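Local coordinates for protein N-acylethanolamine-hydrolyzing acid amidase beta-subunit (Caenorhabditis elegans, PDB 6DY3) that probably degrades bioactive fatty acid amides such as N-palmitoylethanolamine to ethanolamine and free fatty acids, this chain being the beta subunit formed by autocatalytic cleavage, at residues B[18-23]-B[207-212]; B[93-98]-B[111-116]; B[119-124]-B[139-144]; B[129-134]-B[150-155]; B[171-176]-B[201-206]. All blocks are in the same frame, centred on the assembly; numbering follows the deposited sequence.

Interaction 1. Residues B[18-23]-B[207-212]; sequences NLDYDM and NLTVFS
A beta bulge in the antiparallel sheet of the Ntn-hydrolase fold joins strand 13-20 to strand 209-215. N18 pairs with S212 and D20 with T209, so V210 and F211 together stand opposite the single residue L19. Both grip its backbone: L19 N gives a nearly straight bond to F211 O (3.1 Å), and V210 N points almost along the C=O axis of L19 O (2.7 Å). Past the strand end, Y21 N continues the ladder to L208 O at 3.0 Å.

Polar side chains gather on the face shared by N18, D20, T209 and S212. T209 OG1 donates to D20 OD2 (2.7 Å), rising from above the carboxylate plane; the other oxygen, D20 OD1, takes the amino group of C1, the probable nucleophile, and a salt bridge from R174. D20 is thus well placed to orient, and perhaps polarise, the N-terminal residue.

The opposite face is apolar. F211 holds its ring in the crowded position between N and carbonyl carbon (chi1 64°), which turns one ring face onto L19 CB, 3.7 Å from the centroid, a CH-pi contact. L19 CD2 meets the rim at F211 CE2. Past the strand, Y21 CB packs on V210 CG2. At the far end, S212 OG donates to N18 OD1 at 2.7 Å, approaching from above the amide carbonyl plane.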
# COMPACT_ATOMS: atom_id res chain seq x y z
N ASN B 18 -3.45 4.08 7.60
CA ASN B 18 -4.68 3.31 7.72
C ASN B 18 -5.08 2.84 6.33
O ASN B 18 -5.00 3.60 5.37
CB ASN B 18 -5.80 4.14 8.33
CG ASN B 18 -5.74 4.19 9.85
OD1 ASN B 18 -4.77 3.74 10.46
ND2 ASN B 18 -6.77 4.76 10.46
N LEU B 19 -5.49 1.58 6.23
CA LEU B 19 -5.96 1.01 4.97
C LEU B 19 -7.47 0.81 5.06
O LEU B 19 -7.94 0.00 5.87
CB LEU B 19 -5.26 -0.31 4.67
CG LEU B 19 -5.63 -0.87 3.30
CD1 LEU B 19 -4.64 -0.37 2.26
CD2 LEU B 19 -5.70 -2.39 3.32
N ASP B 20 -8.22 1.54 4.25
CA ASP B 20 -9.66 1.38 4.16
C ASP B 20 -10.00 0.61 2.89
O ASP B 20 -9.55 0.96 1.79
CB ASP B 20 -10.37 2.74 4.17
CG ASP B 20 -10.11 3.53 5.46
OD1 ASP B 20 -10.10 4.78 5.40
OD2 ASP B 20 -9.91 2.91 6.53
N TYR B 21 -10.81 -0.44 3.04
CA TYR B 21 -11.09 -1.39 1.98
C TYR B 21 -12.56 -1.76 2.07
O TYR B 21 -13.03 -2.13 3.15
CB TYR B 21 -10.21 -2.63 2.13
CG TYR B 21 -9.93 -3.41 0.87
CD1 TYR B 21 -8.94 -3.01 -0.02
CD2 TYR B 21 -10.63 -4.58 0.59
CE1 TYR B 21 -8.67 -3.73 -1.16
CE2 TYR B 21 -10.37 -5.32 -0.55
CZ TYR B 21 -9.38 -4.89 -1.42
OH TYR B 21 -9.12 -5.63 -2.55
N ASP B 22 -13.28 -1.67 0.95
CA ASP B 22 -14.71 -1.94 0.97
C ASP B 22 -15.00 -3.38 1.38
O ASP B 22 -15.99 -3.65 2.06
CB ASP B 22 -15.32 -1.65 -0.40
CG ASP B 22 -16.81 -1.46 -0.34
OD1 ASP B 22 -17.55 -2.44 -0.55
OD2 ASP B 22 -17.23 -0.31 -0.07
N MET B 23 -14.14 -4.30 0.97
CA MET B 23 -14.28 -5.72 1.30
C MET B 23 -13.58 -6.01 2.63
O MET B 23 -12.68 -6.83 2.74
CB MET B 23 -13.71 -6.56 0.17
CG MET B 23 -14.19 -7.98 0.10
SD MET B 23 -13.42 -8.78 -1.32
CE MET B 23 -11.78 -9.12 -0.69
N ASN B 207 -15.55 2.15 9.74
CA ASN B 207 -16.07 0.80 9.52
C ASN B 207 -15.31 0.05 8.44
O ASN B 207 -15.29 -1.18 8.43
CB ASN B 207 -17.56 0.87 9.15
CG ASN B 207 -18.43 1.29 10.31
OD1 ASN B 207 -18.13 0.98 11.47
ND2 ASN B 207 -19.53 1.98 10.02
N LEU B 208 -14.69 0.77 7.50
CA LEU B 208 -13.97 0.13 6.41
C LEU B 208 -12.49 -0.07 6.70
O LEU B 208 -11.79 -0.68 5.88
CB LEU B 208 -14.12 0.94 5.12
CG LEU B 208 -15.57 1.18 4.68
CD1 LEU B 208 -15.60 1.93 3.38
CD2 LEU B 208 -16.33 -0.14 4.55
N THR B 209 -11.99 0.40 7.84
CA THR B 209 -10.57 0.30 8.12
C THR B 209 -10.18 -1.15 8.37
O THR B 209 -10.72 -1.80 9.27
CB THR B 209 -10.20 1.17 9.32
OG1 THR B 209 -10.69 2.50 9.12
CG2 THR B 209 -8.70 1.22 9.51
N VAL B 210 -9.26 -1.67 7.55
CA VAL B 210 -8.78 -3.04 7.71
C VAL B 210 -7.70 -3.10 8.77
O VAL B 210 -7.79 -3.87 9.74
CB VAL B 210 -8.29 -3.60 6.37
CG1 VAL B 210 -7.61 -4.97 6.56
CG2 VAL B 210 -9.44 -3.72 5.40
N PHE B 211 -6.64 -2.31 8.60
CA PHE B 211 -5.56 -2.28 9.57
C PHE B 211 -5.05 -0.86 9.74
O PHE B 211 -5.26 0.02 8.90
CB PHE B 211 -4.39 -3.20 9.17
CG PHE B 211 -3.68 -2.80 7.89
CD1 PHE B 211 -2.80 -1.73 7.87
CD2 PHE B 211 -3.85 -3.54 6.74
CE1 PHE B 211 -2.15 -1.38 6.71
CE2 PHE B 211 -3.19 -3.20 5.58
CZ PHE B 211 -2.33 -2.12 5.57
N SER B 212 -4.36 -0.66 10.86
CA SER B 212 -3.61 0.55 11.15
C SER B 212 -2.17 0.14 11.42
O SER B 212 -1.93 -0.87 12.09
CB SER B 212 -4.18 1.30 12.37
OG SER B 212 -5.49 1.76 12.15

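Interaction 2. Residues B[93-98]-B[111-116]; sequences SFFIRD and DAFSRT
F113 O is gripped by one hydrogen bond, and the donor, R139 NH1, lies beyond the two segments; the same nitrogen also donates to R115 O. Between 93-98 and 111-116 themselves the meeting is made by side chains, as helix 92-102 packs against helix 106-113, the next in the chain. F95 reaches across with CG anti to its backbone N (chi1 -175°). Its ring edge receives A112 O close to the ring plane, 3.6 Å from CZ, and F113 CD1, 3.8 Å from CE2. The two phenylalanines slide past each other in opposite directions. I96 CD1 comes up to F113 CE1 at 3.5 Å, the two side chains crossing at about a right angle. On the outer side, the poorly ordered R115 brings NH2 obliquely to F95 CZ (3.6 Å). V66 of strand 64-70 touches both I96 and F113. Cohesion here therefore comes from apolar and aromatic packing, with F95 turned edge-on to a carbonyl oxygen, an arrangement that would suit the weakly positive ring edge.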
# COMPACT_ATOMS: atom_id res chain seq x y z
N SER B 93 1.59 -2.29 -7.60
CA SER B 93 2.13 -2.94 -6.40
C SER B 93 3.52 -3.50 -6.65
O SER B 93 4.35 -3.53 -5.73
CB SER B 93 1.19 -4.04 -5.92
OG SER B 93 1.23 -5.16 -6.79
N PHE B 94 3.79 -3.96 -7.87
CA PHE B 94 5.10 -4.53 -8.17
C PHE B 94 6.13 -3.44 -8.47
O PHE B 94 7.33 -3.65 -8.24
CB PHE B 94 4.98 -5.51 -9.32
CG PHE B 94 4.04 -6.63 -9.03
CD1 PHE B 94 2.72 -6.56 -9.43
CD2 PHE B 94 4.46 -7.74 -8.29
CE1 PHE B 94 1.84 -7.58 -9.13
CE2 PHE B 94 3.58 -8.76 -7.99
CZ PHE B 94 2.27 -8.68 -8.41
N PHE B 95 5.68 -2.29 -8.95
CA PHE B 95 6.59 -1.16 -9.08
C PHE B 95 7.09 -0.72 -7.71
O PHE B 95 8.29 -0.48 -7.53
CB PHE B 95 5.90 -0.01 -9.80
CG PHE B 95 6.79 1.16 -10.09
CD1 PHE B 95 7.42 1.28 -11.32
CD2 PHE B 95 7.01 2.15 -9.15
CE1 PHE B 95 8.24 2.34 -11.59
CE2 PHE B 95 7.83 3.21 -9.42
CZ PHE B 95 8.45 3.31 -10.64
N ILE B 96 6.18 -0.64 -6.73
CA ILE B 96 6.56 -0.27 -5.37
C ILE B 96 7.56 -1.27 -4.81
O ILE B 96 8.59 -0.90 -4.23
CB ILE B 96 5.32 -0.16 -4.47
CG1 ILE B 96 4.27 0.80 -5.07
CG2 ILE B 96 5.72 0.28 -3.06
CD1 ILE B 96 4.72 2.24 -5.17
N ARG B 97 7.26 -2.57 -4.95
CA ARG B 97 8.16 -3.59 -4.42
C ARG B 97 9.52 -3.51 -5.09
O ARG B 97 10.55 -3.69 -4.43
CB ARG B 97 7.55 -4.97 -4.61
CG ARG B 97 8.43 -6.11 -4.13
CD ARG B 97 7.76 -7.45 -4.34
NE ARG B 97 8.69 -8.56 -4.19
CZ ARG B 97 8.37 -9.83 -4.42
NH1 ARG B 97 7.14 -10.16 -4.80
NH2 ARG B 97 9.29 -10.79 -4.25
N ASP B 98 9.54 -3.23 -6.39
CA ASP B 98 10.81 -3.12 -7.10
C ASP B 98 11.63 -1.95 -6.58
O ASP B 98 12.86 -2.02 -6.52
CB ASP B 98 10.55 -2.97 -8.60
CG ASP B 98 11.83 -2.88 -9.41
OD1 ASP B 98 12.45 -3.93 -9.67
OD2 ASP B 98 12.21 -1.75 -9.79
N ASP B 111 13.01 9.78 -6.13
CA ASP B 111 13.20 10.05 -7.55
C ASP B 111 12.58 8.96 -8.41
O ASP B 111 11.97 9.25 -9.45
CB ASP B 111 14.69 10.20 -7.86
CG ASP B 111 15.27 11.49 -7.31
OD1 ASP B 111 14.51 12.48 -7.21
OD2 ASP B 111 16.47 11.52 -6.97
N ALA B 112 12.69 7.70 -7.98
CA ALA B 112 12.10 6.60 -8.73
C ALA B 112 10.59 6.76 -8.83
O ALA B 112 10.00 6.53 -9.90
CB ALA B 112 12.45 5.27 -8.08
N PHE B 113 9.94 7.18 -7.74
CA PHE B 113 8.50 7.40 -7.73
C PHE B 113 8.10 8.66 -8.49
O PHE B 113 6.91 8.82 -8.78
CB PHE B 113 8.00 7.51 -6.28
CG PHE B 113 8.09 6.22 -5.49
CD1 PHE B 113 7.71 5.01 -6.05
CD2 PHE B 113 8.56 6.22 -4.19
CE1 PHE B 113 7.79 3.83 -5.33
CE2 PHE B 113 8.64 5.05 -3.46
CZ PHE B 113 8.26 3.86 -4.04
N SER B 114 9.04 9.54 -8.81
CA SER B 114 8.75 10.81 -9.48
C SER B 114 9.02 10.78 -10.98
O SER B 114 8.82 11.81 -11.64
CB SER B 114 9.56 11.93 -8.85
OG SER B 114 9.33 11.99 -7.46
N ARG B 115 9.47 9.66 -11.54
CA ARG B 115 9.82 9.63 -12.95
C ARG B 115 8.59 9.91 -13.81
O ARG B 115 7.48 9.45 -13.51
CB ARG B 115 10.42 8.28 -13.32
CG ARG B 115 11.87 8.11 -12.88
CD ARG B 115 12.51 6.92 -13.59
NE ARG B 115 11.88 5.65 -13.22
CZ ARG B 115 12.41 4.75 -12.39
NH1 ARG B 115 13.60 4.95 -11.83
NH2 ARG B 115 11.74 3.63 -12.12
N THR B 116 8.79 10.66 -14.89
CA THR B 116 7.71 10.98 -15.82
C THR B 116 7.47 9.76 -16.70
O THR B 116 8.20 9.53 -17.67
CB THR B 116 8.06 12.20 -16.67
OG1 THR B 116 8.26 13.34 -15.82
CG2 THR B 116 6.93 12.50 -17.65

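Interaction 3. Residues B[119-124]-B[139-144]; sequences FSPSYI and RNRWSA
R139 N donates to S122 O at 2.9 Å, the firm half of an antiparallel hydrogen-bonded pair; the return bond, S122 N to R139 O, is weak. Farther along, F119 N gives a bond of 3.2 Å to W142 O, in the plane of that carbonyl. A water bridges the two segments, donating to F119 O (2.9 Å) and N140 O while accepting from R139 NE (3.1 Å). The R139 chain, bent at chi2 and chi3 (-58° and -47°), folds against F119: its CG lies 3.6 Å from F119 CD2, and the guanidinium turns by F119 CB, its plane 64° from the ring. Its NH1 goes on to F113 O and R115 O. A leucine here would remove the guanidinium and would probably loosen the water bridge and the tie to those carbonyls. Beyond the bonds, P121 CG packs on W142 CZ3 (3.6 Å), while R141 CG sits over the centre of the indole; the peptide joining R141 and W142 is cis. The contact thus closes one end of the pairing of strands 122-127 and 134-139: W142 and P121 lean on helix 76-89, S122 and I124 touch strand 64-70, and F119 stacks edge-to-face with F95 of helix 92-102.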
# COMPACT_ATOMS: atom_id res chain seq x y z
N PHE B 119 1.72 6.12 -15.03
CA PHE B 119 1.53 5.54 -13.72
C PHE B 119 0.12 5.84 -13.25
O PHE B 119 -0.40 6.93 -13.48
CB PHE B 119 2.55 6.07 -12.71
CG PHE B 119 2.72 5.21 -11.51
CD1 PHE B 119 3.58 4.12 -11.54
CD2 PHE B 119 2.01 5.47 -10.35
CE1 PHE B 119 3.72 3.31 -10.43
CE2 PHE B 119 2.15 4.66 -9.23
CZ PHE B 119 3.00 3.58 -9.26
N SER B 120 -0.50 4.85 -12.62
CA SER B 120 -1.88 5.00 -12.19
C SER B 120 -1.98 6.17 -11.21
O SER B 120 -1.13 6.30 -10.32
CB SER B 120 -2.37 3.71 -11.54
OG SER B 120 -3.77 3.75 -11.31
N PRO B 121 -2.98 7.05 -11.36
CA PRO B 121 -3.09 8.17 -10.42
C PRO B 121 -3.19 7.67 -8.99
O PRO B 121 -3.92 6.73 -8.68
CB PRO B 121 -4.37 8.88 -10.87
CG PRO B 121 -4.52 8.52 -12.30
CD PRO B 121 -4.00 7.11 -12.41
N SER B 122 -2.43 8.30 -8.11
CA SER B 122 -2.31 7.83 -6.74
C SER B 122 -1.50 8.86 -5.95
O SER B 122 -0.97 9.82 -6.51
CB SER B 122 -1.64 6.45 -6.69
OG SER B 122 -0.40 6.48 -7.37
N TYR B 123 -1.43 8.64 -4.64
CA TYR B 123 -0.55 9.40 -3.77
C TYR B 123 0.46 8.43 -3.18
O TYR B 123 0.08 7.46 -2.52
CB TYR B 123 -1.33 10.08 -2.65
CG TYR B 123 -2.28 11.16 -3.10
CD1 TYR B 123 -1.81 12.37 -3.59
CD2 TYR B 123 -3.66 10.98 -3.01
CE1 TYR B 123 -2.68 13.36 -3.99
CE2 TYR B 123 -4.53 11.97 -3.40
CZ TYR B 123 -4.04 13.16 -3.89
OH TYR B 123 -4.91 14.15 -4.29
N ILE B 124 1.74 8.71 -3.40
CA ILE B 124 2.83 7.93 -2.83
C ILE B 124 3.43 8.76 -1.70
O ILE B 124 3.95 9.86 -1.94
CB ILE B 124 3.88 7.57 -3.89
CG1 ILE B 124 3.23 6.75 -5.01
CG2 ILE B 124 5.02 6.79 -3.25
CD1 ILE B 124 4.14 6.46 -6.18
N ARG B 139 0.85 11.36 -8.18
CA ARG B 139 0.86 10.84 -9.54
C ARG B 139 -0.40 11.34 -10.23
O ARG B 139 -1.52 10.97 -9.86
CB ARG B 139 0.92 9.31 -9.54
CG ARG B 139 2.17 8.74 -8.88
CD ARG B 139 3.45 9.25 -9.54
NE ARG B 139 3.40 9.17 -11.00
CZ ARG B 139 4.45 9.30 -11.80
NH1 ARG B 139 5.65 9.51 -11.29
NH2 ARG B 139 4.30 9.21 -13.11
N ASN B 140 -0.22 12.19 -11.24
CA ASN B 140 -1.34 12.83 -11.91
C ASN B 140 -1.72 12.07 -13.17
O ASN B 140 -1.01 11.16 -13.61
CB ASN B 140 -0.99 14.29 -12.26
CG ASN B 140 -0.62 15.11 -11.04
OD1 ASN B 140 -1.29 15.04 -10.01
ND2 ASN B 140 0.45 15.89 -11.15
N ARG B 141 -2.85 12.45 -13.74
CA ARG B 141 -3.29 11.91 -15.01
C ARG B 141 -2.39 12.46 -16.13
O ARG B 141 -2.43 13.67 -16.38
CB ARG B 141 -4.75 12.27 -15.28
CG ARG B 141 -5.73 11.58 -14.35
CD ARG B 141 -7.14 12.08 -14.58
NE ARG B 141 -8.13 11.26 -13.89
CZ ARG B 141 -9.43 11.56 -13.82
NH1 ARG B 141 -9.89 12.66 -14.41
NH2 ARG B 141 -10.27 10.76 -13.17
N TRP B 142 -1.59 11.63 -16.80
CA TRP B 142 -1.45 10.19 -16.55
C TRP B 142 0.02 9.80 -16.48
O TRP B 142 0.34 8.61 -16.39
CB TRP B 142 -2.14 9.38 -17.65
CG TRP B 142 -3.62 9.63 -17.73
CD1 TRP B 142 -4.26 10.52 -18.53
CD2 TRP B 142 -4.64 8.95 -16.98
NE1 TRP B 142 -5.62 10.46 -18.33
CE2 TRP B 142 -5.88 9.50 -17.38
CE3 TRP B 142 -4.63 7.94 -16.02
CZ2 TRP B 142 -7.09 9.07 -16.85
CZ3 TRP B 142 -5.84 7.52 -15.49
CH2 TRP B 142 -7.05 8.08 -15.91
N SER B 143 0.90 10.79 -16.49
CA SER B 143 2.33 10.51 -16.48
C SER B 143 3.17 11.53 -15.72
O SER B 143 4.38 11.34 -15.61
CB SER B 143 2.82 10.43 -17.93
OG SER B 143 2.51 11.63 -18.62
N ALA B 144 2.58 12.60 -15.20
CA ALA B 144 3.32 13.62 -14.47
C ALA B 144 3.20 13.37 -12.97
O ALA B 144 2.31 12.66 -12.50
CB ALA B 144 2.81 15.02 -14.82
O HOH W 1 1.17 9.35 -13.15

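Interaction 4. Residues B[129-134]-B[150-155]; sequences IKKNEG and LNVDAN
The type II beta turn K130-E133, at the tip of the hairpin formed by strands 122-127 and 134-139, packs against the loop that leaves strand 145-149. N132 is the polar centre of the contact. Its CG is anti to the carbonyl carbon (chi1 -79°), and OD1 receives V152 N at 2.9 Å in the amide plane, on a lone pair, where the short 3-10 segment 152-153 begins. An alanine here would remove that acceptor and would probably leave the start of the 152-153 turn less firmly held. Toward the strands, L150 N donates to G134 O (2.7 Å), nearly along the C=O axis. L150 CD1 lies 3.7 Å from G134 CA, on the side where a side chain at G134 would collide with it. At the surface, K131 runs extended, so that its CE passes V152 CG2 at 3.7 Å and NZ forms a salt bridge with D153 OD2 (2.9 Å), meeting it from above the carboxylate plane. E133 OE1 folds back to accept from I129 N and K130 N, while Q7 of strand 2-7 takes N132 N. A neutral acceptor probably helps hold the two loops together; the solvent-screened ion pair probably adds less.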
# COMPACT_ATOMS: atom_id res chain seq x y z
N ILE B 129 14.80 9.65 7.03
CA ILE B 129 15.52 9.65 8.30
C ILE B 129 16.15 11.02 8.56
O ILE B 129 16.28 11.44 9.71
CB ILE B 129 16.59 8.54 8.31
CG1 ILE B 129 17.61 8.78 7.19
CG2 ILE B 129 15.91 7.18 8.18
CD1 ILE B 129 18.65 7.67 7.05
N LYS B 130 16.52 11.73 7.49
CA LYS B 130 17.15 13.03 7.63
C LYS B 130 16.08 14.13 7.70
O LYS B 130 14.87 13.86 7.71
CB LYS B 130 18.13 13.28 6.49
CG LYS B 130 19.37 12.41 6.56
CD LYS B 130 20.09 12.29 5.22
CE LYS B 130 20.38 13.64 4.60
NZ LYS B 130 21.00 13.50 3.25
N LYS B 131 16.52 15.38 7.75
CA LYS B 131 15.60 16.49 7.94
C LYS B 131 14.70 16.67 6.72
O LYS B 131 15.15 16.58 5.57
CB LYS B 131 16.38 17.78 8.20
CG LYS B 131 15.52 19.02 8.35
CD LYS B 131 16.39 20.26 8.48
CE LYS B 131 15.57 21.52 8.61
NZ LYS B 131 16.41 22.73 8.47
N ASN B 132 13.42 16.95 6.99
CA ASN B 132 12.42 17.22 5.96
C ASN B 132 12.28 16.06 4.98
O ASN B 132 11.72 16.24 3.89
CB ASN B 132 12.73 18.52 5.21
CG ASN B 132 12.34 19.76 5.99
OD1 ASN B 132 11.35 19.75 6.73
ND2 ASN B 132 13.10 20.83 5.83
N GLU B 133 12.76 14.88 5.35
CA GLU B 133 12.64 13.70 4.49
C GLU B 133 11.26 13.08 4.71
O GLU B 133 11.10 12.02 5.32
CB GLU B 133 13.77 12.71 4.75
CG GLU B 133 15.09 13.14 4.13
CD GLU B 133 16.09 12.00 4.01
OE1 GLU B 133 15.95 10.99 4.73
OE2 GLU B 133 17.04 12.13 3.20
N GLY B 134 10.25 13.80 4.22
CA GLY B 134 8.89 13.32 4.20
C GLY B 134 8.14 14.02 3.08
O GLY B 134 8.10 15.25 3.04
N LEU B 150 8.15 17.96 3.45
CA LEU B 150 8.09 18.58 4.76
C LEU B 150 8.90 19.87 4.79
O LEU B 150 9.91 20.02 4.10
CB LEU B 150 8.63 17.62 5.83
CG LEU B 150 7.76 16.44 6.25
CD1 LEU B 150 8.54 15.49 7.14
CD2 LEU B 150 6.52 16.93 6.98
N ASN B 151 8.42 20.83 5.59
CA ASN B 151 9.09 22.12 5.77
C ASN B 151 8.99 22.47 7.27
O ASN B 151 8.19 23.32 7.68
CB ASN B 151 8.47 23.20 4.89
CG ASN B 151 9.38 24.40 4.72
OD1 ASN B 151 10.30 24.62 5.51
ND2 ASN B 151 9.11 25.19 3.68
N VAL B 152 9.81 21.80 8.08
CA VAL B 152 9.71 21.97 9.53
C VAL B 152 10.01 23.39 9.95
O VAL B 152 9.43 23.90 10.91
CB VAL B 152 10.63 20.96 10.26
CG1 VAL B 152 10.14 19.53 10.05
CG2 VAL B 152 12.08 21.12 9.79
N ASP B 153 10.91 24.07 9.23
CA ASP B 153 11.23 25.45 9.58
C ASP B 153 10.09 26.40 9.27
O ASP B 153 10.01 27.47 9.89
CB ASP B 153 12.51 25.89 8.87
CG ASP B 153 13.75 25.14 9.37
OD1 ASP B 153 13.72 24.59 10.49
OD2 ASP B 153 14.76 25.12 8.64
N ALA B 154 9.21 26.04 8.34
CA ALA B 154 7.99 26.79 8.08
C ALA B 154 6.81 26.29 8.91
O ALA B 154 5.66 26.61 8.60
CB ALA B 154 7.65 26.73 6.59
N ASN B 155 7.08 25.51 9.96
CA ASN B 155 6.05 24.94 10.81
C ASN B 155 5.15 23.97 10.05
O ASN B 155 3.97 23.82 10.37
CB ASN B 155 5.20 26.04 11.47
CG ASN B 155 4.48 25.56 12.71
OD1 ASN B 155 5.03 24.78 13.49
ND2 ASN B 155 3.25 26.01 12.90

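Interaction 5. Residues B[171-176]-B[201-206]; sequences GDDRRI and TVPVRN
R174, P203 and V204 give most of the surface here, R174 at the centre. Its aliphatic part does the touching: CG rests 3.3 Å from P203 O, and CD lies 3.7 Å from N206 ND2. That ND2 is itself bonded to P203 O (2.9 Å), almost straight and in the amide plane, so the loop folds back on itself alongside the arginine chain. A bend at chi3 (-58°) then carries the guanidinium to D172, which it grips side-on: NE meets OD1 and NH2 meets OD2 (3.0 Å), each on a syn lone pair. D172 is also the N-cap of helix 173-185, its OD1 accepting R174 N at 3.0 Å. NH1 forms a salt bridge with D20 and NH2 reaches OD1 of N163, probably important for activity; R174 is therefore probably a second-shell organiser of the catalytic centre. P203, preceded by a cis peptide, sets its CG 3.7 Å from D173 CB, crossing that side chain at about a right angle. V204 CG2 faces R174 O at 3.5 Å. Placed between helix 192-199 and strand 209-215, the loop lies along the first turn of helix 173-185, P203 and V204 both touching T177, while R174 and V204 reach T2 on strand 2-7.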
# COMPACT_ATOMS: atom_id res chain seq x y z
N GLY B 171 -13.11 18.33 1.92
CA GLY B 171 -14.23 17.91 2.74
C GLY B 171 -14.14 16.51 3.30
O GLY B 171 -15.12 16.02 3.85
N ASP B 172 -12.99 15.85 3.16
CA ASP B 172 -12.82 14.49 3.68
C ASP B 172 -12.68 14.53 5.20
O ASP B 172 -11.71 15.10 5.73
CB ASP B 172 -11.60 13.83 3.04
CG ASP B 172 -11.52 12.33 3.34
OD1 ASP B 172 -12.18 11.87 4.28
OD2 ASP B 172 -10.78 11.61 2.63
N ASP B 173 -13.64 13.93 5.90
CA ASP B 173 -13.62 13.98 7.36
C ASP B 173 -12.42 13.24 7.93
O ASP B 173 -11.93 13.61 9.01
CB ASP B 173 -14.92 13.37 7.90
CG ASP B 173 -15.50 14.18 9.05
OD1 ASP B 173 -14.79 15.03 9.62
OD2 ASP B 173 -16.69 13.96 9.37
N ARG B 174 -11.94 12.20 7.25
CA ARG B 174 -10.73 11.51 7.69
C ARG B 174 -9.53 12.46 7.67
O ARG B 174 -8.75 12.51 8.63
CB ARG B 174 -10.46 10.30 6.80
CG ARG B 174 -11.53 9.24 6.85
CD ARG B 174 -11.28 8.16 5.81
NE ARG B 174 -11.22 8.72 4.46
CZ ARG B 174 -10.92 8.02 3.37
NH1 ARG B 174 -10.64 6.73 3.46
NH2 ARG B 174 -10.90 8.62 2.18
N ARG B 175 -9.37 13.20 6.58
CA ARG B 175 -8.23 14.10 6.47
C ARG B 175 -8.35 15.28 7.42
O ARG B 175 -7.37 15.67 8.06
CB ARG B 175 -8.10 14.59 5.02
CG ARG B 175 -6.82 15.35 4.74
CD ARG B 175 -6.66 15.66 3.26
NE ARG B 175 -5.43 16.39 3.00
CZ ARG B 175 -5.32 17.71 3.10
NH1 ARG B 175 -6.37 18.45 3.43
NH2 ARG B 175 -4.16 18.30 2.85
N ILE B 176 -9.55 15.85 7.55
CA ILE B 176 -9.75 16.99 8.44
C ILE B 176 -9.45 16.60 9.88
O ILE B 176 -8.76 17.31 10.62
CB ILE B 176 -11.18 17.55 8.29
CG1 ILE B 176 -11.41 18.05 6.86
CG2 ILE B 176 -11.43 18.66 9.30
CD1 ILE B 176 -12.86 18.30 6.53
N THR B 201 -8.41 7.79 15.85
CA THR B 201 -9.50 8.74 16.00
C THR B 201 -10.55 8.53 14.92
O THR B 201 -10.22 8.32 13.75
CB THR B 201 -8.98 10.18 15.93
OG1 THR B 201 -7.96 10.39 16.91
CG2 THR B 201 -10.10 11.17 16.15
N VAL B 202 -11.81 8.57 15.33
CA VAL B 202 -12.91 8.47 14.38
C VAL B 202 -13.05 9.82 13.68
O VAL B 202 -12.98 10.86 14.34
CB VAL B 202 -14.22 8.07 15.09
CG1 VAL B 202 -15.37 8.02 14.11
CG2 VAL B 202 -14.05 6.73 15.77
N PRO B 203 -13.24 9.83 12.35
CA PRO B 203 -13.41 8.72 11.41
C PRO B 203 -12.14 8.31 10.64
O PRO B 203 -12.27 7.61 9.63
CB PRO B 203 -14.44 9.27 10.43
CG PRO B 203 -14.22 10.77 10.44
CD PRO B 203 -13.37 11.11 11.65
N VAL B 204 -10.96 8.74 11.09
CA VAL B 204 -9.72 8.22 10.51
C VAL B 204 -9.73 6.70 10.59
O VAL B 204 -9.44 6.00 9.61
CB VAL B 204 -8.49 8.81 11.23
CG1 VAL B 204 -7.20 8.44 10.49
CG2 VAL B 204 -8.60 10.32 11.38
N ARG B 205 -10.07 6.17 11.76
CA ARG B 205 -10.53 4.80 11.89
C ARG B 205 -12.04 4.78 11.66
O ARG B 205 -12.75 5.64 12.19
CB ARG B 205 -10.19 4.25 13.28
CG ARG B 205 -11.02 3.06 13.72
CD ARG B 205 -10.58 2.55 15.09
NE ARG B 205 -10.86 3.51 16.16
CZ ARG B 205 -11.96 3.51 16.91
NH1 ARG B 205 -12.91 2.61 16.71
NH2 ARG B 205 -12.11 4.43 17.86
N ASN B 206 -12.51 3.82 10.87
CA ASN B 206 -13.92 3.78 10.50
C ASN B 206 -14.30 2.33 10.18
O ASN B 206 -13.50 1.41 10.34
CB ASN B 206 -14.20 4.71 9.33
CG ASN B 206 -13.32 4.42 8.15
OD1 ASN B 206 -13.52 3.42 7.46
ND2 ASN B 206 -12.34 5.29 7.90

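From the N terminus, 18-23 waits for 207-212, so interaction 1 closes a loop that spans most of the chain and nests the other four inside it. Interaction 2 closes first, over the helix pair 92-102 and 106-113. Interactions 3 and 4 come next and cross, their segments alternating as they secure opposite ends of the hairpin 122-139 in the seven-stranded sheet; their nearest atoms stay about 8 Å apart. Interactions 2 and 3 touch through R139, joining helices to that sheet. Interaction 5 closes last before 207-212 and touches interaction 1 through R174 and D20, tying helix 173-185 to the five-stranded sheet.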